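Local coordinates for type IV pilus biogenesis protein PilB (Streptococcus sanguinis, PDB 7B7P) that serves as a bimodular minor pilin of type IV pili, with a direct role in adhesion and a von Willebrand factor A-like module that binds metal, at residues V27-I33 with A130-K134; Y290-A296 with F314-D320; G308-V312 with Y334-D340. All coordinates share one frame; numbering follows the deposited sequence.

Contact 1 (V27-I33 with A130-K134); sequences VGKATSI and ALNTK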
# COMPACT_ATOMS: atom_id res chain seq x y z
N VAL A 27 -5.25 28.14 -2.27
CA VAL A 27 -5.39 26.78 -1.74
C VAL A 27 -6.76 26.19 -2.06
O VAL A 27 -6.89 24.98 -2.26
CB VAL A 27 -5.12 26.79 -0.22
CG1 VAL A 27 -5.85 25.67 0.49
CG2 VAL A 27 -3.63 26.73 0.05
N GLY A 28 -7.80 27.04 -2.10
CA GLY A 28 -9.15 26.57 -2.38
C GLY A 28 -9.36 26.03 -3.78
O GLY A 28 -10.37 25.36 -4.04
N LYS A 29 -8.43 26.30 -4.69
CA LYS A 29 -8.53 25.82 -6.06
C LYS A 29 -7.63 24.61 -6.35
O LYS A 29 -7.55 24.17 -7.50
CB LYS A 29 -8.20 26.96 -7.03
CG LYS A 29 -9.11 28.19 -6.89
CD LYS A 29 -8.74 29.27 -7.91
CE LYS A 29 -8.92 30.68 -7.35
NZ LYS A 29 -7.69 31.52 -7.59
N ALA A 30 -6.98 24.05 -5.34
CA ALA A 30 -6.04 22.96 -5.56
C ALA A 30 -6.75 21.61 -5.58
O ALA A 30 -7.64 21.35 -4.76
CB ALA A 30 -4.94 22.96 -4.50
N THR A 31 -6.36 20.76 -6.52
CA THR A 31 -6.93 19.43 -6.58
C THR A 31 -6.09 18.39 -5.85
O THR A 31 -6.53 17.25 -5.69
CB THR A 31 -7.16 19.02 -8.04
OG1 THR A 31 -6.03 19.42 -8.83
CG2 THR A 31 -8.42 19.70 -8.59
N SER A 32 -4.90 18.76 -5.37
CA SER A 32 -4.15 17.93 -4.43
C SER A 32 -3.21 18.83 -3.63
O SER A 32 -2.66 19.79 -4.17
CB SER A 32 -3.35 16.82 -5.13
OG SER A 32 -2.34 17.37 -5.96
N ILE A 33 -3.05 18.53 -2.35
CA ILE A 33 -2.31 19.36 -1.42
C ILE A 33 -1.32 18.48 -0.68
O ILE A 33 -1.70 17.41 -0.19
CB ILE A 33 -3.22 20.06 -0.38
CG1 ILE A 33 -4.27 20.93 -1.06
CG2 ILE A 33 -2.38 20.88 0.60
CD1 ILE A 33 -3.73 22.26 -1.43
N ALA A 130 -11.65 25.41 4.94
CA ALA A 130 -12.00 24.11 4.40
C ALA A 130 -11.44 24.00 3.00
O ALA A 130 -11.36 25.00 2.28
CB ALA A 130 -13.53 23.91 4.39
N LEU A 131 -11.05 22.79 2.61
CA LEU A 131 -10.51 22.51 1.29
C LEU A 131 -11.58 21.92 0.39
O LEU A 131 -12.60 21.41 0.85
CB LEU A 131 -9.32 21.56 1.37
CG LEU A 131 -8.32 21.87 2.47
CD1 LEU A 131 -7.51 20.65 2.79
CD2 LEU A 131 -7.43 23.02 2.04
N ASN A 132 -11.33 21.97 -0.92
CA ASN A 132 -12.25 21.40 -1.90
C ASN A 132 -11.79 20.07 -2.48
O ASN A 132 -12.50 19.49 -3.31
CB ASN A 132 -12.50 22.40 -3.03
CG ASN A 132 -13.12 23.68 -2.53
OD1 ASN A 132 -14.23 23.68 -1.98
ND2 ASN A 132 -12.41 24.80 -2.70
N THR A 133 -10.63 19.56 -2.06
CA THR A 133 -10.15 18.24 -2.44
C THR A 133 -10.02 17.37 -1.20
O THR A 133 -9.77 17.87 -0.10
CB THR A 133 -8.78 18.30 -3.16
OG1 THR A 133 -8.19 17.00 -3.21
CG2 THR A 133 -7.81 19.22 -2.43
N LYS A 134 -10.21 16.06 -1.39
CA LYS A 134 -9.94 15.05 -0.36
C LYS A 134 -8.54 14.45 -0.48
O LYS A 134 -8.18 13.58 0.32
CB LYS A 134 -10.98 13.93 -0.42
CG LYS A 134 -12.41 14.40 -0.16
CD LYS A 134 -13.24 14.38 -1.44
CE LYS A 134 -14.33 15.45 -1.42
NZ LYS A 134 -14.44 16.10 -2.76
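The hydroxyl of Thr-133 has two partners: OG1 donates to Thr-31 O at 3.0 Å and is also hydrogen-bonded to Gln-135 N. The donor stands well above the carbonyl plane of Thr-31, 67° out of it. With OG1 anti to the backbone N (chi1 165°), the methyl CG2 of the same side chain falls between N and the carbonyl carbon and presses on Ala-30 O at 3.2 Å, while also meeting Ile-33 CG1 at 4.2 Å. These contacts lie where helix 9-27 gives way, through a type I turn from Val-27 to Ala-30, to strand 32-36. At the start of that strand Thr-31 and Ser-32 form a classic beta bulge opposite Arg-152, and segment 130-134 links strand 124-130 to strand 136-139, which pairs in parallel with strand 32-36. At the turn itself, Asn-132 ND2 donates to Gly-28 O in the carbonyl plane and on a lone pair; the modelled length, 2.5 Å, is doubtfully short. Beyond it Val-27 CG1 and Leu-131 CD2 pack tightly at 3.5 Å, their side chains crossing at a slant, with Leu-131 also touching Ile-107 and Val-136.

Contact 2 (Y290-A296 with F314-D320); sequences YLVDSRA and FNNPIYD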
# COMPACT_ATOMS: atom_id res chain seq x y z
N TYR A 290 6.06 -27.14 2.28
CA TYR A 290 7.20 -26.39 1.75
C TYR A 290 7.89 -27.27 0.72
O TYR A 290 7.67 -28.48 0.67
CB TYR A 290 8.17 -25.95 2.88
CG TYR A 290 8.66 -27.13 3.75
CD1 TYR A 290 7.93 -27.57 4.85
CD2 TYR A 290 9.85 -27.80 3.44
CE1 TYR A 290 8.37 -28.64 5.62
CE2 TYR A 290 10.29 -28.85 4.19
CZ TYR A 290 9.55 -29.29 5.27
OH TYR A 290 10.00 -30.36 6.02
N LEU A 291 8.70 -26.64 -0.14
CA LEU A 291 9.50 -27.36 -1.12
C LEU A 291 10.97 -27.30 -0.74
O LEU A 291 11.44 -26.27 -0.25
CB LEU A 291 9.31 -26.79 -2.53
CG LEU A 291 7.90 -27.05 -3.05
CD1 LEU A 291 7.69 -26.45 -4.43
CD2 LEU A 291 7.65 -28.53 -3.06
N VAL A 292 11.69 -28.41 -0.94
CA VAL A 292 13.13 -28.40 -0.72
C VAL A 292 13.85 -28.39 -2.06
O VAL A 292 13.33 -28.80 -3.10
CB VAL A 292 13.63 -29.55 0.18
CG1 VAL A 292 13.01 -29.43 1.57
CG2 VAL A 292 13.36 -30.93 -0.45
N ASP A 293 15.06 -27.84 -2.03
CA ASP A 293 16.00 -27.96 -3.12
C ASP A 293 16.43 -29.43 -3.28
O ASP A 293 16.47 -30.19 -2.30
CB ASP A 293 17.18 -27.05 -2.79
CG ASP A 293 18.25 -26.99 -3.85
OD1 ASP A 293 18.61 -28.02 -4.47
OD2 ASP A 293 18.78 -25.89 -4.02
N SER A 294 16.75 -29.83 -4.51
CA SER A 294 17.21 -31.22 -4.72
C SER A 294 18.42 -31.56 -3.84
O SER A 294 18.59 -32.72 -3.45
CB SER A 294 17.54 -31.47 -6.19
OG SER A 294 18.43 -30.48 -6.70
N ARG A 295 19.25 -30.57 -3.50
CA ARG A 295 20.38 -30.78 -2.60
C ARG A 295 19.97 -31.47 -1.30
O ARG A 295 20.83 -32.06 -0.62
CB ARG A 295 21.05 -29.45 -2.23
CG ARG A 295 22.02 -28.83 -3.25
CD ARG A 295 22.24 -27.36 -2.88
NE ARG A 295 22.72 -26.52 -3.97
CZ ARG A 295 24.00 -26.46 -4.37
NH1 ARG A 295 24.94 -27.18 -3.76
NH2 ARG A 295 24.33 -25.66 -5.38
N ALA A 296 18.71 -31.36 -0.90
CA ALA A 296 18.27 -31.90 0.39
C ALA A 296 17.91 -33.38 0.31
O ALA A 296 17.69 -33.98 1.37
CB ALA A 296 17.08 -31.10 0.93
N PHE A 314 11.69 -33.07 6.39
CA PHE A 314 13.12 -33.07 6.15
C PHE A 314 13.82 -32.60 7.41
O PHE A 314 13.51 -31.52 7.93
CB PHE A 314 13.49 -32.21 4.95
CG PHE A 314 13.00 -32.76 3.63
CD1 PHE A 314 11.69 -32.53 3.19
CD2 PHE A 314 13.84 -33.53 2.83
CE1 PHE A 314 11.24 -33.05 1.97
CE2 PHE A 314 13.40 -34.04 1.61
CZ PHE A 314 12.10 -33.81 1.18
N ASN A 315 14.73 -33.44 7.93
CA ASN A 315 15.51 -33.10 9.12
C ASN A 315 16.29 -31.81 8.92
O ASN A 315 16.30 -30.94 9.80
CB ASN A 315 16.48 -34.24 9.47
CG ASN A 315 15.76 -35.50 9.93
OD1 ASN A 315 14.75 -35.43 10.65
ND2 ASN A 315 16.28 -36.67 9.54
N ASN A 316 16.93 -31.66 7.76
CA ASN A 316 17.62 -30.43 7.38
C ASN A 316 17.02 -29.92 6.08
O ASN A 316 17.42 -30.34 4.99
CB ASN A 316 19.13 -30.65 7.23
CG ASN A 316 19.84 -29.45 6.55
OD1 ASN A 316 20.58 -29.61 5.56
ND2 ASN A 316 19.60 -28.23 7.07
N PRO A 317 16.05 -29.02 6.14
CA PRO A 317 15.49 -28.49 4.89
C PRO A 317 16.46 -27.55 4.21
O PRO A 317 17.09 -26.71 4.85
CB PRO A 317 14.22 -27.75 5.34
CG PRO A 317 14.01 -28.16 6.77
CD PRO A 317 15.36 -28.48 7.32
N ILE A 318 16.58 -27.68 2.91
CA ILE A 318 17.19 -26.65 2.10
C ILE A 318 16.09 -26.20 1.17
O ILE A 318 15.65 -26.96 0.30
CB ILE A 318 18.42 -27.16 1.34
CG1 ILE A 318 19.44 -27.71 2.35
CG2 ILE A 318 19.03 -26.06 0.51
CD1 ILE A 318 20.45 -28.63 1.77
N TYR A 319 15.59 -24.99 1.40
CA TYR A 319 14.40 -24.56 0.69
C TYR A 319 14.68 -24.44 -0.80
O TYR A 319 15.78 -24.09 -1.23
CB TYR A 319 13.89 -23.26 1.28
CG TYR A 319 13.44 -23.52 2.70
CD1 TYR A 319 12.46 -24.46 2.97
CD2 TYR A 319 14.03 -22.86 3.76
CE1 TYR A 319 12.07 -24.73 4.27
CE2 TYR A 319 13.64 -23.12 5.07
CZ TYR A 319 12.67 -24.05 5.31
OH TYR A 319 12.31 -24.30 6.60
N ASP A 320 13.67 -24.77 -1.59
CA ASP A 320 13.67 -24.53 -3.02
C ASP A 320 13.50 -23.05 -3.30
O ASP A 320 12.37 -22.54 -3.44
CB ASP A 320 12.56 -25.33 -3.70
CG ASP A 320 12.61 -25.25 -5.22
OD1 ASP A 320 13.54 -24.63 -5.78
OD2 ASP A 320 11.70 -25.80 -5.85
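A single beta bridge, Val-292 with Tyr-319, joins the end of edge strand 289-291 to the loop that follows strand 311-314, and side chains close in around it. Two backbone bonds make the bridge: Asp-320 N to Leu-291 O at 3.0 Å, nearly straight at 172°, and Asp-293 N to Ile-318 O at 2.6 Å. Asp-293 also forms an Asx turn, OD1 accepting from Arg-295 N at 2.8 Å, and the 3-10 segment that follows rests Ala-296 CB 4.2 Å from Ile-318 CB. Val-292 sends CG2 over one face of the Phe-314 ring, 3.8 Å from its centroid, a CH-pi contact. Tyr-290 CG sits between the backbone N and the carbonyl carbon (chi1 55°), which turns the ring toward the loop; OH then accepts from Phe-314 N at 3.2 Å. The edge of Tyr-319 points at the face of Tyr-290 in an offset edge-to-face pair, centroids 6.0 Å apart and planes at 87°. Asp-320 directs OD2 into a salt bridge with Arg-331, which also binds Val-292 O. Bridge and aromatic cluster together tie the loop after strand 311-314 to an edge of the four-stranded antiparallel sheet.

Contact 3 (G308-V312 with Y334-D340); sequences GAGRV and YDLYSRD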
# COMPACT_ATOMS: atom_id res chain seq x y z
N GLY A 308 1.31 -43.59 7.99
CA GLY A 308 0.87 -43.81 9.36
C GLY A 308 0.91 -42.58 10.25
O GLY A 308 0.85 -42.69 11.47
N ALA A 309 1.00 -41.40 9.64
CA ALA A 309 0.99 -40.16 10.41
C ALA A 309 0.61 -38.98 9.53
O ALA A 309 0.39 -37.87 10.03
CB ALA A 309 2.35 -39.92 11.06
N GLY A 310 0.55 -39.20 8.22
CA GLY A 310 0.13 -38.18 7.27
C GLY A 310 1.12 -37.04 7.07
O GLY A 310 0.69 -35.89 6.88
N ARG A 311 2.42 -37.32 7.11
CA ARG A 311 3.38 -36.25 6.88
C ARG A 311 4.71 -36.79 6.37
O ARG A 311 5.08 -37.94 6.61
CB ARG A 311 3.60 -35.42 8.14
CG ARG A 311 4.16 -36.19 9.31
CD ARG A 311 4.58 -35.21 10.37
NE ARG A 311 5.20 -35.84 11.52
CZ ARG A 311 4.54 -36.23 12.60
NH1 ARG A 311 3.22 -36.08 12.69
NH2 ARG A 311 5.21 -36.79 13.61
N VAL A 312 5.43 -35.91 5.67
CA VAL A 312 6.79 -36.13 5.22
C VAL A 312 7.62 -34.91 5.61
O VAL A 312 7.25 -33.78 5.27
CB VAL A 312 6.87 -36.38 3.71
CG1 VAL A 312 8.31 -36.49 3.26
CG2 VAL A 312 6.08 -37.63 3.33
N TYR A 334 5.38 -31.80 4.06
CA TYR A 334 3.98 -31.50 4.34
C TYR A 334 3.47 -32.31 5.52
O TYR A 334 4.01 -33.37 5.85
CB TYR A 334 3.09 -31.78 3.14
CG TYR A 334 2.98 -33.24 2.81
CD1 TYR A 334 4.01 -33.87 2.11
CD2 TYR A 334 1.86 -33.98 3.17
CE1 TYR A 334 3.93 -35.23 1.78
CE2 TYR A 334 1.76 -35.33 2.84
CZ TYR A 334 2.81 -35.95 2.14
OH TYR A 334 2.76 -37.28 1.79
N ASP A 335 2.40 -31.80 6.13
CA ASP A 335 1.70 -32.45 7.23
C ASP A 335 0.20 -32.29 6.99
O ASP A 335 -0.36 -31.19 7.14
CB ASP A 335 2.12 -31.84 8.56
CG ASP A 335 1.24 -32.26 9.71
OD1 ASP A 335 0.57 -33.29 9.58
OD2 ASP A 335 1.26 -31.58 10.76
N LEU A 336 -0.47 -33.38 6.60
CA LEU A 336 -1.90 -33.32 6.29
C LEU A 336 -2.75 -32.92 7.49
O LEU A 336 -3.85 -32.40 7.30
CB LEU A 336 -2.40 -34.66 5.75
CG LEU A 336 -1.76 -35.15 4.45
CD1 LEU A 336 -1.97 -36.66 4.26
CD2 LEU A 336 -2.33 -34.40 3.29
N TYR A 337 -2.29 -33.13 8.70
CA TYR A 337 -3.08 -32.82 9.88
C TYR A 337 -2.77 -31.47 10.51
O TYR A 337 -3.44 -31.08 11.47
CB TYR A 337 -2.90 -33.92 10.92
CG TYR A 337 -3.39 -35.24 10.38
CD1 TYR A 337 -4.74 -35.46 10.16
CD2 TYR A 337 -2.50 -36.24 10.03
CE1 TYR A 337 -5.20 -36.66 9.65
CE2 TYR A 337 -2.94 -37.44 9.52
CZ TYR A 337 -4.29 -37.65 9.33
OH TYR A 337 -4.74 -38.84 8.82
N SER A 338 -1.76 -30.74 9.99
CA SER A 338 -1.38 -29.41 10.48
C SER A 338 -1.22 -29.36 12.00
O SER A 338 -1.68 -28.43 12.65
CB SER A 338 -2.37 -28.33 10.02
OG SER A 338 -2.68 -28.47 8.63
N ARG A 339 -0.54 -30.37 12.55
CA ARG A 339 -0.30 -30.48 13.99
C ARG A 339 1.18 -30.54 14.38
O ARG A 339 1.51 -30.25 15.54
CB ARG A 339 -0.99 -31.74 14.53
CG ARG A 339 -0.43 -33.01 13.90
CD ARG A 339 -1.12 -34.26 14.39
NE ARG A 339 -0.78 -35.40 13.54
CZ ARG A 339 -1.14 -36.66 13.80
NH1 ARG A 339 -1.86 -36.95 14.88
NH2 ARG A 339 -0.77 -37.62 12.97
N ASP A 340 2.07 -30.92 13.48
CA ASP A 340 3.49 -31.05 13.79
C ASP A 340 4.17 -29.67 13.81
O ASP A 340 4.29 -29.02 12.76
CB ASP A 340 4.14 -31.97 12.77
CG ASP A 340 5.62 -32.12 12.97
OD1 ASP A 340 6.01 -32.70 14.01
OD2 ASP A 340 6.38 -31.68 12.09
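Val-312 and Tyr-334 form the close-packed end, an antiparallel hydrogen-bonded pair: Val-312 N donates to Tyr-334 O at 2.9 Å and Tyr-334 N to Val-312 O at 3.0 Å. Tyr-334 CG lies between its backbone N and carbonyl carbon (chi1 68°), folding the ring back until Val-312 N stands over the centre of one face; Val-312 CG2 is 3.6 Å from Tyr-334 CE1. Arg-311 and Asp-335 make the non-hydrogen-bonded pair, and Leu-336 N bonds to Gly-310 O at 2.8 Å. Gly-310 brings CA to 3.9 Å from Tyr-337 CE2, leaving no room for a side chain. The other side, rich in exposed residues, is looser. Arg-339 NH2 reaches back to Ala-309 O over 3.2 Å. Arg-311 lays one guanidinium face over the carboxylate of Asp-340, planes 7° apart, but no N-H points at it; Asp-340, the N-cap of helix 341-358, bonds through OD2 to Thr-343 OG1. Backbone grips Asp-335: Tyr-337 N meets OD1 in an Asx turn, while Arg-339 N and Asp-340 N reach OD2 from opposite faces. These bonds fix its carboxylate, whereas Arg-311 probably feels Asp-340 mainly through charge and stacking, which may also ease the closeness of its NH1 to Arg-339 NE.

How the contacts relate
The three contacts fall into two groups. Contact 1 lies on the opposite side of the chain's centre from the other two, its nearest atoms about 42 Å from contact 2 and about 43 Å from contact 3. Contacts 2 and 3, with centres about 17 Å apart, share one four-stranded antiparallel sheet, inserted between core strands 276-283 and 364-370; their segments adjoin and alternate along the chain. Contact 3 approaches the metal site: the side chain of Leu-336 is about 10 Å from a bound magnesium ion and about 11 Å from that of Ser-173, a magnesium-binding residue. That places it near the probable MIDAS, though none of its residues is a known magnesium ligand.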